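Long-range contacts in hydroxylase (Rhodococcus sp., PDB 2OR0), which is a putative flavin-dependent hydroxylase of the acyl-CoA dehydrogenase family, probably using reduced flavin to insert one atom of molecular oxygen into its substrate: residues I265-H273 and K367-R375; V25-I36 and L56-L65. One frame throughout, in Å; residues are numbered along the deposited sequence.

Contact 1: I265-H273 and K367-R375; sequences ITEGALACH and KTPMQRFWR
Phe373 is the knob here, set into a hole formed by Ile265, Gly268, Ala269 and Cys272: a knobs-into-holes contact between the near-antiparallel helix segments 265-273 and 370-375 (156°, axes 8.3 Å apart) in the C-terminal helical domain of the acyl-CoA dehydrogenase fold. The CB of Phe373 rests against Ala269 CB at 3.8 Å. With CG anti to the carbonyl carbon (chi1 -71°), the ring is laid over the helix backbone. CG sits near Ala269 N, and Phe373 CD1 near Ile265 O at 3.6 Å. One face lies on Gly268, whose CA makes a CH-pi contact 4.3 Å from the Phe373 ring centroid; Gly268 has no side chain, and the ring lies directly on its backbone. Farther out, on the same side of the ring plane as Gly268, Phe373 CE2 meets Cys272 SG at 3.8 Å, an oblique sulfur-aromatic contact.

One turn back, Met370, a selenomethionine, runs fully extended. The CB of Met370 touches Cys272 CB at 3.7 Å, and its CG passes Ala269 O, a carbonyl already bonded to His273 N. Ile355 of helix 331-356 and Ala359 also pack on Met370. The far end of the chain lies alongside His273, both side chains pointing the same way. Met370 SE approaches the imidazole obliquely, 3.7 Å from His273 ND1, while CE settles against His273 CB.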
loop_
_atom_site.group_PDB
_atom_site.type_symbol
_atom_site.label_atom_id
_atom_site.label_comp_id
_atom_site.label_asym_id
_atom_site.label_seq_id
_atom_site.Cartn_x
_atom_site.Cartn_y
_atom_site.Cartn_z
ATOM N N ILE A 265 0.755 2.059 -10.995
ATOM C CA ILE A 265 0.603 0.918 -11.893
ATOM C C ILE A 265 -0.164 1.325 -13.167
ATOM O O ILE A 265 0.208 0.954 -14.251
ATOM C CB ILE A 265 -0.080 -0.314 -11.190
ATOM C CG1 ILE A 265 0.895 -0.945 -10.205
ATOM C CG2 ILE A 265 -0.535 -1.347 -12.226
ATOM C CD1 ILE A 265 0.212 -1.772 -9.046
ATOM N N THR A 266 -1.238 2.080 -13.022
ATOM C CA THR A 266 -2.021 2.465 -14.193
ATOM C C THR A 266 -1.254 3.452 -15.053
ATOM O O THR A 266 -1.407 3.445 -16.257
ATOM C CB THR A 266 -3.419 3.013 -13.829
ATOM O OG1 THR A 266 -3.310 4.257 -13.117
ATOM C CG2 THR A 266 -4.193 1.983 -12.981
ATOM N N GLU A 267 -0.385 4.246 -14.427
ATOM C CA GLU A 267 0.514 5.143 -15.145
ATOM C C GLU A 267 1.572 4.360 -15.949
ATOM O O GLU A 267 1.864 4.705 -17.093
ATOM C CB GLU A 267 1.163 6.134 -14.164
ATOM C CG GLU A 267 0.242 7.256 -13.743
ATOM C CD GLU A 267 0.790 8.151 -12.621
ATOM O OE1 GLU A 267 1.809 7.809 -11.982
ATOM O OE2 GLU A 267 0.154 9.197 -12.361
ATOM N N GLY A 268 2.121 3.298 -15.360
ATOM C CA GLY A 268 2.902 2.306 -16.093
ATOM C C GLY A 268 2.182 1.698 -17.304
ATOM O O GLY A 268 2.779 1.589 -18.365
ATOM N N ALA A 269 0.916 1.288 -17.138
ATOM C CA ALA A 269 0.112 0.721 -18.226
ATOM C C ALA A 269 -0.051 1.735 -19.367
ATOM O O ALA A 269 0.129 1.396 -20.560
ATOM C CB ALA A 269 -1.274 0.312 -17.708
ATOM N N LEU A 270 -0.405 2.966 -18.989
ATOM C CA LEU A 270 -0.543 4.079 -19.925
ATOM C C LEU A 270 0.766 4.306 -20.672
ATOM O O LEU A 270 0.761 4.392 -21.905
ATOM C CB LEU A 270 -0.960 5.361 -19.194
ATOM C CG LEU A 270 -1.017 6.690 -19.990
ATOM C CD1 LEU A 270 -2.153 6.688 -21.034
ATOM C CD2 LEU A 270 -1.235 7.853 -19.036
ATOM N N ALA A 271 1.878 4.370 -19.937
ATOM C CA ALA A 271 3.203 4.538 -20.580
ATOM C C ALA A 271 3.484 3.413 -21.584
ATOM O O ALA A 271 3.899 3.665 -22.721
ATOM C CB ALA A 271 4.318 4.616 -19.534
ATOM N N CYS A 272 3.255 2.167 -21.168
ATOM C CA CYS A 272 3.360 1.021 -22.074
ATOM C C CYS A 272 2.461 1.163 -23.302
ATOM O O CYS A 272 2.869 0.863 -24.408
ATOM C CB CYS A 272 2.986 -0.271 -21.330
ATOM S SG CYS A 272 4.229 -0.809 -20.135
ATOM N N HIS A 273 1.217 1.567 -23.097
ATOM C CA HIS A 273 0.267 1.704 -24.180
ATOM C C HIS A 273 0.793 2.739 -25.197
ATOM O O HIS A 273 0.796 2.488 -26.401
ATOM C CB HIS A 273 -1.072 2.139 -23.609
ATOM C CG HIS A 273 -2.174 2.196 -24.615
ATOM N ND1 HIS A 273 -2.491 1.135 -25.436
ATOM C CD2 HIS A 273 -3.064 3.175 -24.905
ATOM C CE1 HIS A 273 -3.515 1.464 -26.201
ATOM N NE2 HIS A 273 -3.883 2.699 -25.898
ATOM N N LYS A 367 4.495 -11.759 -23.292
ATOM C CA LYS A 367 5.782 -11.142 -23.673
ATOM C C LYS A 367 5.702 -9.620 -23.844
ATOM O O LYS A 367 6.714 -8.991 -24.122
ATOM C CB LYS A 367 6.328 -11.766 -24.970
ATOM C CG LYS A 367 5.502 -11.426 -26.205
ATOM C CD LYS A 367 6.019 -12.163 -27.454
ATOM C CE LYS A 367 4.920 -12.273 -28.504
ATOM N NZ LYS A 367 4.269 -10.913 -28.671
ATOM N N THR A 368 4.516 -9.025 -23.700
ATOM C CA THR A 368 4.375 -7.559 -23.759
ATOM C C THR A 368 4.022 -7.050 -22.354
ATOM O O THR A 368 3.173 -7.644 -21.707
ATOM C CB THR A 368 3.310 -7.096 -24.817
ATOM O OG1 THR A 368 2.000 -7.511 -24.414
ATOM C CG2 THR A 368 3.640 -7.637 -26.228
ATOM N N PRO A 369 4.703 -5.988 -21.864
ATOM C CA PRO A 369 4.516 -5.552 -20.470
ATOM C C PRO A 369 3.173 -4.929 -20.081
ATOM O O PRO A 369 2.819 -4.989 -18.909
ATOM C CB PRO A 369 5.651 -4.540 -20.249
ATOM C CG PRO A 369 5.974 -4.024 -21.649
ATOM C CD PRO A 369 5.744 -5.198 -22.569
HETATM N N MSE A 370 2.441 -4.310 -21.019
HETATM C CA MSE A 370 1.228 -3.572 -20.629
HETATM C C MSE A 370 0.233 -4.454 -19.859
HETATM O O MSE A 370 -0.294 -4.029 -18.832
HETATM C CB MSE A 370 0.513 -2.922 -21.825
HETATM C CG MSE A 370 -0.724 -2.128 -21.400
HETATM SE SE MSE A 370 -1.770 -1.477 -22.884
HETATM C CE MSE A 370 -3.066 -0.452 -21.856
ATOM N N GLN A 371 -0.001 -5.669 -20.358
ATOM C CA GLN A 371 -0.955 -6.605 -19.747
ATOM C C GLN A 371 -0.641 -6.905 -18.287
ATOM O O GLN A 371 -1.563 -7.196 -17.519
ATOM C CB GLN A 371 -1.114 -7.917 -20.569
ATOM C CG GLN A 371 0.165 -8.687 -20.947
ATOM C CD GLN A 371 0.810 -9.350 -19.770
ATOM O OE1 GLN A 371 0.114 -9.839 -18.867
ATOM N NE2 GLN A 371 2.153 -9.388 -19.759
ATOM N N ARG A 372 0.642 -6.833 -17.909
ATOM C CA ARG A 372 1.074 -7.156 -16.541
ATOM C C ARG A 372 0.667 -6.009 -15.623
ATOM O O ARG A 372 0.198 -6.231 -14.524
ATOM C CB ARG A 372 2.610 -7.419 -16.472
ATOM C CG ARG A 372 3.197 -7.828 -15.052
ATOM C CD ARG A 372 4.774 -7.718 -14.998
ATOM N NE ARG A 372 5.217 -8.337 -16.211
ATOM C CZ ARG A 372 6.008 -7.847 -17.148
ATOM N NH1 ARG A 372 6.648 -6.698 -17.017
ATOM N NH2 ARG A 372 6.177 -8.600 -18.226
ATOM N N PHE A 373 0.833 -4.773 -16.100
ATOM C CA PHE A 373 0.376 -3.592 -15.358
ATOM C C PHE A 373 -1.123 -3.608 -15.265
ATOM O O PHE A 373 -1.671 -3.332 -14.219
ATOM C CB PHE A 373 0.884 -2.280 -15.979
ATOM C CG PHE A 373 2.375 -2.063 -15.796
ATOM C CD1 PHE A 373 2.870 -1.446 -14.651
ATOM C CD2 PHE A 373 3.274 -2.489 -16.770
ATOM C CE1 PHE A 373 4.232 -1.254 -14.496
ATOM C CE2 PHE A 373 4.662 -2.315 -16.624
ATOM C CZ PHE A 373 5.136 -1.684 -15.484
ATOM N N TRP A 374 -1.793 -3.989 -16.349
ATOM C CA TRP A 374 -3.246 -4.020 -16.349
ATOM C C TRP A 374 -3.813 -5.043 -15.306
ATOM O O TRP A 374 -4.736 -4.715 -14.544
ATOM C CB TRP A 374 -3.761 -4.274 -17.782
ATOM C CG TRP A 374 -5.248 -4.500 -17.835
ATOM C CD1 TRP A 374 -6.235 -3.550 -17.839
ATOM C CD2 TRP A 374 -5.897 -5.758 -17.916
ATOM N NE1 TRP A 374 -7.476 -4.153 -17.905
ATOM C CE2 TRP A 374 -7.297 -5.512 -17.941
ATOM C CE3 TRP A 374 -5.436 -7.090 -17.965
ATOM C CZ2 TRP A 374 -8.238 -6.543 -18.006
ATOM C CZ3 TRP A 374 -6.387 -8.117 -18.016
ATOM C CH2 TRP A 374 -7.767 -7.827 -18.039
ATOM N N ARG A 375 -3.255 -6.259 -15.274
ATOM C CA ARG A 375 -3.675 -7.282 -14.288
ATOM C C ARG A 375 -3.288 -6.844 -12.867
ATOM O O ARG A 375 -4.063 -7.026 -11.933
ATOM C CB ARG A 375 -3.040 -8.650 -14.599
ATOM C CG ARG A 375 -3.551 -9.318 -15.919
ATOM C CD ARG A 375 -2.881 -10.701 -16.154
ATOM N NE ARG A 375 -1.476 -10.584 -16.561
ATOM C CZ ARG A 375 -0.435 -10.832 -15.770
ATOM N NH1 ARG A 375 -0.626 -11.177 -14.502
ATOM N NH2 ARG A 375 0.806 -10.719 -16.241
#

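Contact 2: V25-I36 and L56-L65; sequences VLDRIEVVAEEI and LLRDSGAIRL
Arg28 and Ser60 mark the closest backbone approach, 5.7 Å between CA atoms, where helix 25-31 runs past helix 56-60 at 142° between their directions with the axes 9.8 Å apart. Helix 56-60 ends here in a Schellman motif: Gly61 takes a positive phi of 79°, and the chain turns away toward Leu65. Into this turn Val25 fits like a wedge. Its CG1 lies 3.7 Å from Ala62 CA, and CG2 meets Leu65 CD2 at 3.8 Å, both branches also touching the carbonyl oxygen of Ser60. Arg28 reaches over the same carbonyl: its chain bends at chi3 to bring the guanidinium face above Ser60 O, 3.0 Å from NH1. The angle is too poor for a hydrogen bond, and NH2 is instead bonded to the hydroxyl of Tyr74.

In Ser60, OG sits between backbone N and carbonyl carbon (chi1 80°), where the hydroxyl donates to Leu57 O at 2.9 Å and accepts from Ala62 N in an ST turn. Ile29 CD1 covers this Ser60 OG, already held by two hydrogen bonds, at 3.5 Å. At the other end of the contact, past the break at Val32 between helices 25-31 and 33-46, Leu56 sends its two methyls apart. The Leu56 and Ile36 side chains pass in opposite directions, Leu56 CD1 3.8 Å from Ile36 CG1; CD1 also lies against the backbone of Glu35, while CD2 touches Val32 CB.

The join between these N-terminal helices is therefore mostly apolar. The Ser60 hydroxyl and Gly61 N are satisfied within their own turn, and the positive guanidinium over Ser60 O would probably stabilise the carbonyl dipole by its charge, without a hydrogen bond.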
loop_
_atom_site.group_PDB
_atom_site.type_symbol
_atom_site.label_atom_id
_atom_site.label_comp_id
_atom_site.label_asym_id
_atom_site.label_seq_id
_atom_site.Cartn_x
_atom_site.Cartn_y
_atom_site.Cartn_z
ATOM N N VAL A 25 15.358 9.649 -2.668
ATOM C CA VAL A 25 14.972 8.243 -2.917
ATOM C C VAL A 25 14.477 8.018 -4.359
ATOM O O VAL A 25 14.943 7.106 -5.032
ATOM C CB VAL A 25 13.984 7.658 -1.850
ATOM C CG1 VAL A 25 13.475 6.275 -2.296
ATOM C CG2 VAL A 25 14.670 7.548 -0.509
ATOM N N LEU A 26 13.562 8.867 -4.832
ATOM C CA LEU A 26 13.096 8.784 -6.230
ATOM C C LEU A 26 14.214 8.948 -7.277
ATOM O O LEU A 26 14.182 8.294 -8.314
ATOM C CB LEU A 26 11.948 9.761 -6.490
ATOM C CG LEU A 26 11.038 9.550 -7.717
ATOM C CD1 LEU A 26 10.649 8.080 -7.981
ATOM C CD2 LEU A 26 9.785 10.394 -7.555
ATOM N N ASP A 27 15.211 9.794 -6.997
ATOM C CA ASP A 27 16.378 9.942 -7.886
ATOM C C ASP A 27 17.189 8.657 -7.926
ATOM O O ASP A 27 17.685 8.277 -8.988
ATOM C CB ASP A 27 17.309 11.079 -7.431
ATOM C CG ASP A 27 16.651 12.442 -7.478
ATOM O OD1 ASP A 27 15.916 12.735 -8.458
ATOM O OD2 ASP A 27 16.892 13.224 -6.530
ATOM N N ARG A 28 17.342 8.005 -6.772
ATOM C CA ARG A 28 18.041 6.708 -6.707
ATOM C C ARG A 28 17.307 5.591 -7.472
ATOM O O ARG A 28 17.929 4.751 -8.117
ATOM C CB ARG A 28 18.260 6.273 -5.261
ATOM C CG ARG A 28 19.092 7.217 -4.436
ATOM C CD ARG A 28 19.505 6.540 -3.167
ATOM N NE ARG A 28 19.052 7.289 -2.007
ATOM C CZ ARG A 28 19.031 6.804 -0.767
ATOM N NH1 ARG A 28 19.429 5.554 -0.518
ATOM N NH2 ARG A 28 18.594 7.569 0.224
ATOM N N ILE A 29 15.984 5.597 -7.384
ATOM C CA ILE A 29 15.121 4.700 -8.156
ATOM C C ILE A 29 15.288 4.940 -9.666
ATOM O O ILE A 29 15.380 3.988 -10.450
ATOM C CB ILE A 29 13.637 4.873 -7.714
ATOM C CG1 ILE A 29 13.432 4.336 -6.284
ATOM C CG2 ILE A 29 12.654 4.225 -8.716
ATOM C CD1 ILE A 29 13.627 2.809 -6.137
ATOM N N GLU A 30 15.362 6.215 -10.057
ATOM C CA GLU A 30 15.450 6.590 -11.470
ATOM C C GLU A 30 16.746 6.041 -12.042
ATOM O O GLU A 30 16.771 5.554 -13.169
ATOM C CB GLU A 30 15.362 8.115 -11.651
ATOM C CG GLU A 30 13.924 8.718 -11.542
ATOM C CD GLU A 30 13.895 10.271 -11.381
ATOM O OE1 GLU A 30 14.832 10.975 -11.871
ATOM O OE2 GLU A 30 12.923 10.793 -10.762
ATOM N N VAL A 31 17.810 6.093 -11.233
ATOM C CA VAL A 31 19.121 5.581 -11.610
ATOM C C VAL A 31 19.090 4.075 -11.885
ATOM O O VAL A 31 19.705 3.610 -12.844
ATOM C CB VAL A 31 20.213 5.959 -10.565
ATOM C CG1 VAL A 31 21.498 5.153 -10.774
ATOM C CG2 VAL A 31 20.532 7.474 -10.622
ATOM N N VAL A 32 18.368 3.311 -11.063
ATOM C CA VAL A 32 18.280 1.862 -11.276
ATOM C C VAL A 32 17.017 1.410 -11.999
ATOM O O VAL A 32 16.673 0.233 -11.942
ATOM C CB VAL A 32 18.467 1.064 -9.966
ATOM C CG1 VAL A 32 19.899 1.232 -9.465
ATOM C CG2 VAL A 32 17.448 1.495 -8.892
ATOM N N ALA A 33 16.344 2.343 -12.677
ATOM C CA ALA A 33 15.075 2.082 -13.369
ATOM C C ALA A 33 15.150 0.882 -14.297
ATOM O O ALA A 33 14.247 0.036 -14.301
ATOM C CB ALA A 33 14.610 3.316 -14.150
ATOM N N GLU A 34 16.228 0.815 -15.081
ATOM C CA GLU A 34 16.383 -0.249 -16.059
ATOM C C GLU A 34 16.635 -1.584 -15.364
ATOM O O GLU A 34 16.202 -2.619 -15.857
ATOM C CB GLU A 34 17.515 0.074 -17.043
ATOM C CG GLU A 34 18.866 0.380 -16.351
ATOM C CD GLU A 34 19.226 1.877 -16.289
ATOM O OE1 GLU A 34 18.580 2.665 -15.533
ATOM O OE2 GLU A 34 20.193 2.249 -17.005
ATOM N N GLU A 35 17.314 -1.549 -14.211
ATOM C CA GLU A 35 17.564 -2.763 -13.417
ATOM C C GLU A 35 16.261 -3.270 -12.793
ATOM O O GLU A 35 16.032 -4.470 -12.721
ATOM C CB GLU A 35 18.616 -2.529 -12.325
ATOM C CG GLU A 35 20.086 -2.451 -12.820
ATOM C CD GLU A 35 20.571 -1.011 -13.058
ATOM O OE1 GLU A 35 19.891 -0.251 -13.774
ATOM O OE2 GLU A 35 21.639 -0.629 -12.517
ATOM N N ILE A 36 15.418 -2.343 -12.342
ATOM C CA ILE A 36 14.119 -2.689 -11.778
ATOM C C ILE A 36 13.208 -3.349 -12.839
ATOM O O ILE A 36 12.623 -4.414 -12.590
ATOM C CB ILE A 36 13.452 -1.472 -11.109
ATOM C CG1 ILE A 36 14.220 -1.112 -9.835
ATOM C CG2 ILE A 36 11.969 -1.768 -10.779
ATOM C CD1 ILE A 36 13.805 0.200 -9.181
ATOM N N LEU A 56 17.298 -3.948 -4.869
ATOM C CA LEU A 56 17.107 -2.643 -5.490
ATOM C C LEU A 56 16.235 -1.706 -4.657
ATOM O O LEU A 56 16.557 -0.532 -4.505
ATOM C CB LEU A 56 16.525 -2.816 -6.899
ATOM C CG LEU A 56 17.533 -3.452 -7.870
ATOM C CD1 LEU A 56 16.890 -3.773 -9.191
ATOM C CD2 LEU A 56 18.731 -2.562 -8.063
ATOM N N LEU A 57 15.142 -2.220 -4.101
ATOM C CA LEU A 57 14.308 -1.414 -3.209
ATOM C C LEU A 57 14.967 -1.133 -1.867
ATOM O O LEU A 57 14.858 -0.019 -1.352
ATOM C CB LEU A 57 12.946 -2.081 -2.939
ATOM C CG LEU A 57 12.033 -2.381 -4.121
ATOM C CD1 LEU A 57 10.857 -3.217 -3.621
ATOM C CD2 LEU A 57 11.560 -1.081 -4.805
ATOM N N ARG A 58 15.603 -2.151 -1.282
ATOM C CA ARG A 58 16.215 -2.000 0.032
ATOM C C ARG A 58 17.325 -0.954 -0.024
ATOM O O ARG A 58 17.356 -0.052 0.795
ATOM C CB ARG A 58 16.777 -3.329 0.553
ATOM C CG ARG A 58 17.007 -3.351 2.078
ATOM C CD ARG A 58 17.501 -4.717 2.532
ATOM N NE ARG A 58 16.591 -5.799 2.126
ATOM C CZ ARG A 58 15.680 -6.369 2.918
ATOM N NH1 ARG A 58 15.542 -6.001 4.182
ATOM N NH2 ARG A 58 14.911 -7.338 2.449
ATOM N N ASP A 59 18.208 -1.086 -1.009
ATOM C CA ASP A 59 19.345 -0.178 -1.195
ATOM C C ASP A 59 18.960 1.251 -1.560
ATOM O O ASP A 59 19.720 2.183 -1.290
ATOM C CB ASP A 59 20.281 -0.709 -2.287
ATOM C CG ASP A 59 20.927 -2.035 -1.913
ATOM O OD1 ASP A 59 20.927 -2.404 -0.714
ATOM O OD2 ASP A 59 21.444 -2.709 -2.831
ATOM N N SER A 60 17.807 1.431 -2.203
ATOM C CA SER A 60 17.357 2.767 -2.629
ATOM C C SER A 60 16.892 3.596 -1.448
ATOM O O SER A 60 16.736 4.818 -1.567
ATOM C CB SER A 60 16.196 2.643 -3.616
ATOM O OG SER A 60 14.966 2.410 -2.911
ATOM N N GLY A 61 16.662 2.934 -0.310
ATOM C CA GLY A 61 16.073 3.575 0.858
ATOM C C GLY A 61 14.558 3.746 0.804
ATOM O O GLY A 61 13.984 4.405 1.665
ATOM N N ALA A 62 13.894 3.171 -0.195
ATOM C CA ALA A 62 12.427 3.332 -0.314
ATOM C C ALA A 62 11.601 2.951 0.924
ATOM O O ALA A 62 10.611 3.616 1.240
ATOM C CB ALA A 62 11.898 2.602 -1.539
ATOM N N ILE A 63 11.981 1.880 1.614
ATOM C CA ILE A 63 11.220 1.440 2.784
ATOM C C ILE A 63 11.483 2.333 4.006
ATOM O O ILE A 63 10.674 2.378 4.934
ATOM C CB ILE A 63 11.487 -0.056 3.088
ATOM C CG1 ILE A 63 11.293 -0.901 1.813
ATOM C CG2 ILE A 63 10.662 -0.558 4.295
ATOM C CD1 ILE A 63 9.910 -0.818 1.180
ATOM N N ARG A 64 12.588 3.079 3.985
ATOM C CA ARG A 64 12.906 4.015 5.061
ATOM C C ARG A 64 12.267 5.409 4.926
ATOM O O ARG A 64 12.457 6.292 5.798
ATOM C CB ARG A 64 14.420 4.121 5.195
ATOM C CG ARG A 64 15.002 2.883 5.887
ATOM C CD ARG A 64 16.476 3.027 6.157
ATOM N NE ARG A 64 17.208 3.264 4.921
ATOM C CZ ARG A 64 18.528 3.176 4.813
ATOM N NH1 ARG A 64 19.263 2.839 5.884
ATOM N NH2 ARG A 64 19.112 3.418 3.634
ATOM N N LEU A 65 11.493 5.596 3.857
ATOM C CA LEU A 65 10.790 6.858 3.597
ATOM C C LEU A 65 10.053 7.434 4.804
ATOM O O LEU A 65 10.182 8.625 5.101
ATOM C CB LEU A 65 9.830 6.728 2.401
ATOM C CG LEU A 65 10.460 6.696 0.998
ATOM C CD1 LEU A 65 9.440 6.226 -0.046
ATOM C CD2 LEU A 65 11.037 8.049 0.623
#

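How the contacts relate
Contact 2 is complete early in the chain, well ahead of contact 1: it ties together the first helices, 24-31, 33-46 and 51-60, whereas contact 1 joins helix 250-277 to helix 370-381 in the C-terminal part. Their centres lie 20 Å apart, the nearest atoms about 8 Å, and they do not touch. Helix 33-46 links them. Its beginning belongs to contact 2, and farther along it Ala40, Val41 and Glu44 meet Arg372, while Glu44 also forms a salt bridge with Arg375. The N-terminal helices and the C-terminal helical part thus pack together, as in acyl-CoA dehydrogenases, where N- and C-terminal helical domains accompany a central beta domain.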